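PDB 3ICL: EAL/GGDEF domain protein from Methylococcus capsulatus, which is of unknown function but belongs to the GGDEF domain family, whose compact alpha/beta fold packs helices around a central mixed sheet. Local coordinates for residues L18-A23 with L85-K90; L97-I102 with I123-S128; R55-T60 with V74-G79. The protein carries 1 engineered substitution. All coordinates share one frame; numbering follows the deposited sequence.

In the fold
Three contacts illustrate how one central sheet is dressed with helices. Interactions 1 and 2 are both buried: the first sets helix 10-23 against the end of strand 81-86 and the loop that follows, the second lays helix 96-106 over strand 121-127. They touch each other directly through Leu21 with Ser128 and Leu86 with Val98. Interaction 3, about 17 Å from interaction 2 between centres, joins helix 50-67 to strand 73-77, the neighbour of strand 81-86, and to the hairpin turn after it. Chemistry follows place: the side chains that meet in interaction 2 are all aliphatic, interaction 1 adds an amide to an alanine methyl, and partly buried interaction 3 sets a leucine beside an arginine already held by polar partners.

Interaction 1 of 3, residues L18-A23 with L85-K90; sequences LQALAA and LLNGAK
Leu85 reaches the helix first, its CD1 lying 4.1 Å from Ala20 CB. This is helix-on-sheet packing of the GGDEF domain, in which helix 10-23 passes over the end of strand 81-86. The CG of Leu85 stands anti to the backbone N (chi1 162°), which carries the isobutyl group towards the helix, where Phe13, Arg16 and Leu17 also pack on it. Leu86 turns to the other face of the sheet, against Val32 and Leu34 of the neighbouring strand. Asn87 is the centre of an inverse gamma turn, closed by Gly88 N to Leu86 O at 2.9 Å, and its own backbone N is bonded to Asp72 OD1, which ties the turn to Asp72. Gly88, with phi at 93°, continues the bend and leads the chain away from the helix. The side chain of Asn87 does the reverse, its CG anti to the backbone N (chi1 -169°) and its amide oxygen foremost on the way back to the helix. A small methyl thus meets both an apolar branch and an amide oxygen: Asn87 OD1 is 3.1 Å from Ala20 CB, a tight approach, and 3.7 Å from Ala20 CA.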
loop_
_atom_site.group_PDB
_atom_site.type_symbol
_atom_site.label_atom_id
_atom_site.label_comp_id
_atom_site.label_asym_id
_atom_site.label_seq_id
_atom_site.Cartn_x
_atom_site.Cartn_y
_atom_site.Cartn_z
ATOM N N LEU A 18 1.227 -14.445 -6.322
ATOM C CA LEU A 18 1.395 -15.427 -7.381
ATOM C C LEU A 18 0.070 -16.129 -7.666
ATOM O O LEU A 18 -0.297 -16.326 -8.820
ATOM C CB LEU A 18 2.469 -16.444 -6.988
ATOM C CG LEU A 18 3.884 -15.861 -6.912
ATOM C CD1 LEU A 18 4.868 -16.930 -6.453
ATOM C CD2 LEU A 18 4.280 -15.318 -8.279
ATOM N N GLN A 19 -0.659 -16.476 -6.613
ATOM C CA GLN A 19 -1.932 -17.164 -6.781
ATOM C C GLN A 19 -2.988 -16.268 -7.428
ATOM O O GLN A 19 -3.762 -16.719 -8.272
ATOM C CB GLN A 19 -2.446 -17.678 -5.434
ATOM C CG GLN A 19 -3.484 -18.783 -5.586
ATOM C CD GLN A 19 -2.921 -20.009 -6.292
ATOM O OE1 GLN A 19 -1.982 -20.636 -5.803
ATOM N NE2 GLN A 19 -3.483 -20.349 -7.448
ATOM N N ALA A 20 -3.018 -14.999 -7.039
ATOM C CA ALA A 20 -3.987 -14.071 -7.610
ATOM C C ALA A 20 -3.713 -13.852 -9.100
ATOM O O ALA A 20 -4.637 -13.769 -9.899
ATOM C CB ALA A 20 -3.944 -12.744 -6.860
ATOM N N LEU A 21 -2.440 -13.759 -9.476
ATOM C CA LEU A 21 -2.089 -13.551 -10.873
ATOM C C LEU A 21 -2.484 -14.761 -11.721
ATOM O O LEU A 21 -2.777 -14.631 -12.906
ATOM C CB LEU A 21 -0.587 -13.272 -11.007
ATOM C CG LEU A 21 -0.150 -11.879 -10.545
ATOM C CD1 LEU A 21 1.370 -11.801 -10.461
ATOM C CD2 LEU A 21 -0.698 -10.827 -11.519
ATOM N N ALA A 22 -2.497 -15.937 -11.103
ATOM C CA ALA A 22 -2.869 -17.157 -11.810
ATOM C C ALA A 22 -4.390 -17.248 -11.926
ATOM O O ALA A 22 -4.918 -17.748 -12.914
ATOM C CB ALA A 22 -2.324 -18.378 -11.070
ATOM N N ALA A 23 -5.087 -16.746 -10.910
ATOM C CA ALA A 23 -6.545 -16.782 -10.872
ATOM C C ALA A 23 -7.227 -15.653 -11.642
ATOM O O ALA A 23 -8.252 -15.870 -12.297
ATOM C CB ALA A 23 -7.014 -16.767 -9.427
ATOM N N LEU A 85 -2.127 -5.900 -2.276
ATOM C CA LEU A 85 -2.619 -6.744 -3.354
ATOM C C LEU A 85 -4.138 -6.745 -3.417
ATOM O O LEU A 85 -4.804 -7.105 -2.448
ATOM C CB LEU A 85 -2.123 -8.183 -3.160
ATOM C CG LEU A 85 -2.836 -9.313 -3.910
ATOM C CD1 LEU A 85 -2.799 -9.081 -5.420
ATOM C CD2 LEU A 85 -2.164 -10.636 -3.555
ATOM N N LEU A 86 -4.679 -6.323 -4.556
ATOM C CA LEU A 86 -6.121 -6.332 -4.756
ATOM C C LEU A 86 -6.391 -7.607 -5.552
ATOM O O LEU A 86 -6.106 -7.695 -6.744
ATOM C CB LEU A 86 -6.571 -5.085 -5.523
ATOM C CG LEU A 86 -6.206 -3.758 -4.845
ATOM C CD1 LEU A 86 -6.867 -2.623 -5.597
ATOM C CD2 LEU A 86 -6.657 -3.750 -3.385
ATOM N N ASN A 87 -6.934 -8.599 -4.858
ATOM C CA ASN A 87 -7.207 -9.916 -5.426
ATOM C C ASN A 87 -8.464 -9.930 -6.295
ATOM O O ASN A 87 -9.490 -10.495 -5.908
ATOM C CB ASN A 87 -7.322 -10.908 -4.263
ATOM C CG ASN A 87 -7.334 -12.349 -4.714
ATOM O OD1 ASN A 87 -6.905 -12.674 -5.820
ATOM N ND2 ASN A 87 -7.811 -13.230 -3.842
ATOM N N GLY A 88 -8.364 -9.325 -7.478
ATOM C CA GLY A 88 -9.503 -9.226 -8.373
ATOM C C GLY A 88 -10.135 -7.885 -8.051
ATOM O O GLY A 88 -10.929 -7.776 -7.119
ATOM N N ALA A 89 -9.784 -6.862 -8.824
ATOM C CA ALA A 89 -10.260 -5.505 -8.572
ATOM C C ALA A 89 -11.494 -5.036 -9.332
ATOM O O ALA A 89 -11.652 -3.841 -9.577
ATOM C CB ALA A 89 -9.118 -4.523 -8.806
ATOM N N LYS A 90 -12.375 -5.958 -9.695
ATOM C CA LYS A 90 -13.580 -5.569 -10.414
ATOM C C LYS A 90 -14.341 -4.496 -9.639
ATOM O O LYS A 90 -14.466 -4.561 -8.412
ATOM C CB LYS A 90 -14.488 -6.779 -10.641
ATOM C CG LYS A 90 -15.758 -6.449 -11.422
ATOM C CD LYS A 90 -16.533 -7.707 -11.797
ATOM C CE LYS A 90 -17.658 -7.389 -12.780
ATOM N NZ LYS A 90 -18.337 -8.615 -13.292
#

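Interaction 2 of 3, residues L97-I102 with I123-S128; sequences LVAQKI and IGIAVS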
loop_
_atom_site.group_PDB
_atom_site.type_symbol
_atom_site.label_atom_id
_atom_site.label_comp_id
_atom_site.label_asym_id
_atom_site.label_seq_id
_atom_site.Cartn_x
_atom_site.Cartn_y
_atom_site.Cartn_z
ATOM N N LEU A 97 -10.404 3.388 -6.699
ATOM C CA LEU A 97 -11.347 3.611 -5.608
ATOM C C LEU A 97 -10.796 3.071 -4.292
ATOM O O LEU A 97 -11.162 3.549 -3.223
ATOM C CB LEU A 97 -12.703 2.963 -5.920
ATOM C CG LEU A 97 -13.439 3.542 -7.134
ATOM C CD1 LEU A 97 -14.816 2.896 -7.264
ATOM C CD2 LEU A 97 -13.576 5.057 -6.974
ATOM N N VAL A 98 -9.913 2.078 -4.368
ATOM C CA VAL A 98 -9.321 1.514 -3.158
ATOM C C VAL A 98 -8.249 2.485 -2.667
ATOM O O VAL A 98 -8.150 2.755 -1.479
ATOM C CB VAL A 98 -8.702 0.115 -3.420
ATOM C CG1 VAL A 98 -7.975 -0.374 -2.181
ATOM C CG2 VAL A 98 -9.791 -0.872 -3.789
ATOM N N ALA A 99 -7.462 3.027 -3.591
ATOM C CA ALA A 99 -6.433 3.989 -3.242
ATOM C C ALA A 99 -7.070 5.226 -2.586
ATOM O O ALA A 99 -6.506 5.813 -1.659
ATOM C CB ALA A 99 -5.668 4.401 -4.499
ATOM N N GLN A 100 -8.241 5.628 -3.075
ATOM C CA GLN A 100 -8.926 6.787 -2.518
ATOM C C GLN A 100 -9.439 6.509 -1.104
ATOM O O GLN A 100 -9.398 7.384 -0.236
ATOM C CB GLN A 100 -10.079 7.204 -3.435
ATOM C CG GLN A 100 -9.591 7.940 -4.676
ATOM C CD GLN A 100 -10.648 8.068 -5.749
ATOM O OE1 GLN A 100 -11.842 7.911 -5.489
ATOM N NE2 GLN A 100 -10.215 8.368 -6.963
ATOM N N LYS A 101 -9.899 5.286 -0.871
ATOM C CA LYS A 101 -10.409 4.907 0.444
ATOM C C LYS A 101 -9.255 4.822 1.449
ATOM O O LYS A 101 -9.423 5.123 2.637
ATOM C CB LYS A 101 -11.144 3.565 0.355
ATOM C CG LYS A 101 -11.881 3.171 1.622
ATOM C CD LYS A 101 -12.774 1.960 1.392
ATOM C CE LYS A 101 -13.633 1.668 2.614
ATOM N NZ LYS A 101 -14.583 0.549 2.367
ATOM N N ILE A 102 -8.131 4.404 1.022
ATOM C CA ILE A 102 -6.956 4.353 1.885
ATOM C C ILE A 102 -6.560 5.778 2.234
ATOM O O ILE A 102 -6.313 6.096 3.399
ATOM C CB ILE A 102 -5.748 3.662 1.199
ATOM C CG1 ILE A 102 -6.034 2.176 0.944
ATOM C CG2 ILE A 102 -4.527 3.734 2.119
ATOM C CD1 ILE A 102 -5.054 1.478 0.067
ATOM N N ILE A 123 0.919 6.900 -3.216
ATOM C CA ILE A 123 0.606 5.570 -3.709
ATOM C C ILE A 123 0.849 5.381 -5.203
ATOM O O ILE A 123 0.418 6.191 -6.026
ATOM C CB ILE A 123 -0.870 5.222 -3.429
ATOM C CG1 ILE A 123 -1.156 5.327 -1.927
ATOM C CG2 ILE A 123 -1.176 3.820 -3.950
ATOM C CD1 ILE A 123 -2.611 5.087 -1.556
ATOM N N GLY A 124 1.537 4.297 -5.542
ATOM C CA GLY A 124 1.786 3.980 -6.939
ATOM C C GLY A 124 0.909 2.790 -7.285
ATOM O O GLY A 124 0.771 1.873 -6.472
ATOM N N ILE A 125 0.411 2.749 -8.421
ATOM C CA ILE A 125 -0.496 1.650 -8.739
ATOM C C ILE A 125 -0.107 0.888 -10.002
ATOM O O ILE A 125 0.249 1.484 -11.024
ATOM C CB ILE A 125 -1.969 2.123 -8.925
ATOM C CG1 ILE A 125 -2.553 2.654 -7.610
ATOM C CG2 ILE A 125 -2.826 0.952 -9.383
ATOM C CD1 ILE A 125 -3.877 3.369 -7.762
ATOM N N ALA A 126 -0.149 -0.358 -10.107
ATOM C CA ALA A 126 0.225 -1.146 -11.277
ATOM C C ALA A 126 -0.887 -2.151 -11.534
ATOM O O ALA A 126 -1.274 -2.899 -10.640
ATOM C CB ALA A 126 1.539 -1.865 -11.034
ATOM N N VAL A 127 -1.398 -2.161 -12.761
ATOM C CA VAL A 127 -2.481 -3.063 -13.140
ATOM C C VAL A 127 -1.979 -4.183 -14.049
ATOM O O VAL A 127 -1.295 -3.928 -15.037
ATOM C CB VAL A 127 -3.602 -2.301 -13.891
ATOM C CG1 VAL A 127 -4.801 -3.215 -14.116
ATOM C CG2 VAL A 127 -4.006 -1.060 -13.108
ATOM N N SER A 128 -2.320 -5.419 -13.711
ATOM C CA SER A 128 -1.917 -6.559 -14.526
ATOM C C SER A 128 -2.953 -6.712 -15.634
ATOM O O SER A 128 -4.150 -6.575 -15.383
ATOM C CB SER A 128 -1.881 -7.839 -13.687
ATOM O OG SER A 128 -1.431 -8.938 -14.465
#
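Ala99 and Ile125 make the closest side-chain contact here, Ala99 CB resting 3.9 Å from Ile125 CD1. It belongs to the alpha/beta layering of the GGDEF domain: helix 96-106 lies on the central sheet and runs nearly antiparallel to strand 121-127, with segment axes 10.2 Å apart and at 162°. Ile123 makes the second contact. Its CD1 comes to 4.0 Å from Ala99 O and 4.3 Å from Ala99 CB, while the branch methyl CG2 of Ile102, one helical turn on, stands 4.4 Å from the same CD1. One methyl therefore meets two successive turns of the helix. Both isoleucines place CG1 anti to their carbonyl carbon, and a nearly extended second torsion (176° in Ile123) pushes CD1 out as the leading atom. They occupy alternate positions of the strand and so share a face.

The next shell fixes this surface. Ile123 and Ile125 pair through their backbones with strand 156-159, and Tyr157 of that strand packs on both side chains. On the other flank, Leu34 of strand 32-38 touches Ile102 as well as Ile125, joining the two segments through a third element, while Ala67 of helix 50-67 packs on Ile102. The helix has a polar tie to the edge strand too: Gln100 NE2 is hydrogen-bonded to Tyr157 OH.

Interaction 3 of 3, residues R55-T60 with V74-G79; sequences RLLRAT and VARIGG
Leu57 sets its CD1 beside both members of a polar pair, 3.7 Å from Gly79 O and 3.8 Å from Arg76 NH1, while its CD2 stands 3.9 Å from the same carbonyl oxygen. The leucine and arginine side chains cross at about a right angle, and CD1 approaches the guanidinium obliquely. Gly78 and Gly79 open the signature sequence of the GGDEF family, in the turn of the hairpin that joins strands 73-77 and 81-86; both have positive phi. Across this turn Arg76 NH1 donates to Gly79 O at 2.9 Å, with an N-H...O angle of 160°. The oxygen lies in the guanidinium plane and uses a lone pair in its own carbonyl plane, a well-aligned bond. A bend in the arginine chain at chi3 (66°) swings the head round to reach it. Asp2 also holds the group, its OD2 forming a salt bridge with Arg76 NE, and Val4 and Thr5 pack alongside. On the helix side, Phe41 of helix 41-48 also touches Leu57. The leucine thus contributes apolar cover alone; the bond from Arg76 NH1 to Gly79 O lies within the hairpin, and the charge of Arg76 is probably balanced at least in part by Asp2, and not by Leu57, which offers only methyls.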
loop_
_atom_site.group_PDB
_atom_site.type_symbol
_atom_site.label_atom_id
_atom_site.label_comp_id
_atom_site.label_asym_id
_atom_site.label_seq_id
_atom_site.Cartn_x
_atom_site.Cartn_y
_atom_site.Cartn_z
ATOM N N ARG A 55 4.223 1.922 16.722
ATOM C CA ARG A 55 2.791 2.034 16.973
ATOM C C ARG A 55 2.099 2.641 15.757
ATOM O O ARG A 55 1.028 2.188 15.351
ATOM C CB ARG A 55 2.524 2.902 18.206
ATOM C CG ARG A 55 2.987 2.285 19.515
ATOM C CD ARG A 55 2.543 3.134 20.689
ATOM N NE ARG A 55 1.088 3.223 20.764
ATOM C CZ ARG A 55 0.428 4.021 21.596
ATOM N NH1 ARG A 55 1.094 4.808 22.431
ATOM N NH2 ARG A 55 -0.898 4.035 21.591
ATOM N N LEU A 56 2.717 3.667 15.180
ATOM C CA LEU A 56 2.162 4.331 14.004
ATOM C C LEU A 56 2.060 3.361 12.828
ATOM O O LEU A 56 1.038 3.308 12.143
ATOM C CB LEU A 56 3.034 5.533 13.617
ATOM C CG LEU A 56 2.677 6.315 12.347
ATOM C CD1 LEU A 56 1.216 6.758 12.371
ATOM C CD2 LEU A 56 3.597 7.516 12.235
ATOM N N LEU A 57 3.121 2.594 12.600
ATOM C CA LEU A 57 3.148 1.626 11.507
ATOM C C LEU A 57 2.044 0.586 11.647
ATOM O O LEU A 57 1.438 0.176 10.655
ATOM C CB LEU A 57 4.503 0.921 11.452
ATOM C CG LEU A 57 5.700 1.756 10.978
ATOM C CD1 LEU A 57 6.976 0.925 11.093
ATOM C CD2 LEU A 57 5.479 2.215 9.538
ATOM N N ARG A 58 1.785 0.157 12.877
ATOM C CA ARG A 58 0.750 -0.839 13.131
ATOM C C ARG A 58 -0.649 -0.247 12.939
ATOM O O ARG A 58 -1.557 -0.922 12.454
ATOM C CB ARG A 58 0.883 -1.389 14.553
ATOM C CG ARG A 58 0.078 -2.658 14.797
ATOM C CD ARG A 58 0.216 -3.138 16.235
ATOM N NE ARG A 58 -0.382 -4.458 16.426
ATOM C CZ ARG A 58 0.162 -5.598 16.011
ATOM N NH1 ARG A 58 1.327 -5.592 15.380
ATOM N NH2 ARG A 58 -0.461 -6.749 16.228
ATOM N N ALA A 59 -0.822 1.013 13.326
ATOM C CA ALA A 59 -2.114 1.675 13.180
ATOM C C ALA A 59 -2.372 1.975 11.704
ATOM O O ALA A 59 -3.516 2.002 11.258
ATOM C CB ALA A 59 -2.140 2.969 13.995
ATOM N N THR A 60 -1.303 2.211 10.952
ATOM C CA THR A 60 -1.421 2.502 9.523
ATOM C C THR A 60 -1.798 1.224 8.773
ATOM O O THR A 60 -2.646 1.234 7.884
ATOM C CB THR A 60 -0.092 3.059 8.963
ATOM O OG1 THR A 60 0.217 4.297 9.615
ATOM C CG2 THR A 60 -0.198 3.298 7.462
ATOM N N VAL A 74 -2.129 -7.275 2.563
ATOM C CA VAL A 74 -1.294 -6.108 2.819
ATOM C C VAL A 74 -0.045 -6.578 3.558
ATOM O O VAL A 74 -0.134 -7.410 4.457
ATOM C CB VAL A 74 -2.037 -5.074 3.700
ATOM C CG1 VAL A 74 -1.166 -3.861 3.929
ATOM C CG2 VAL A 74 -3.353 -4.680 3.049
ATOM N N ALA A 75 1.115 -6.060 3.175
ATOM C CA ALA A 75 2.370 -6.442 3.822
ATOM C C ALA A 75 3.348 -5.271 3.810
ATOM O O ALA A 75 3.399 -4.504 2.855
ATOM C CB ALA A 75 2.978 -7.648 3.118
ATOM N N ARG A 76 4.135 -5.149 4.875
ATOM C CA ARG A 76 5.097 -4.062 5.010
ATOM C C ARG A 76 6.409 -4.367 4.293
ATOM O O ARG A 76 6.789 -5.529 4.144
ATOM C CB ARG A 76 5.365 -3.806 6.500
ATOM C CG ARG A 76 6.204 -2.569 6.808
ATOM C CD ARG A 76 6.110 -2.210 8.291
ATOM N NE ARG A 76 6.707 -3.228 9.153
ATOM C CZ ARG A 76 7.922 -3.135 9.686
ATOM N NH1 ARG A 76 8.672 -2.067 9.452
ATOM N NH2 ARG A 76 8.389 -4.111 10.453
ATOM N N ILE A 77 7.093 -3.323 3.840
ATOM C CA ILE A 77 8.378 -3.507 3.181
ATOM C C ILE A 77 9.210 -2.235 3.253
ATOM O O ILE A 77 8.672 -1.131 3.325
ATOM C CB ILE A 77 8.208 -3.951 1.698
ATOM C CG1 ILE A 77 9.560 -4.414 1.139
ATOM C CG2 ILE A 77 7.652 -2.807 0.854
ATOM C CD1 ILE A 77 9.478 -4.989 -0.262
ATOM N N GLY A 78 10.530 -2.396 3.256
ATOM C CA GLY A 78 11.409 -1.244 3.308
ATOM C C GLY A 78 11.147 -0.369 4.519
ATOM O O GLY A 78 11.309 0.850 4.461
ATOM N N GLY A 79 10.727 -0.988 5.617
ATOM C CA GLY A 79 10.467 -0.238 6.832
ATOM C C GLY A 79 9.163 0.539 6.876
ATOM O O GLY A 79 8.294 0.244 7.702
#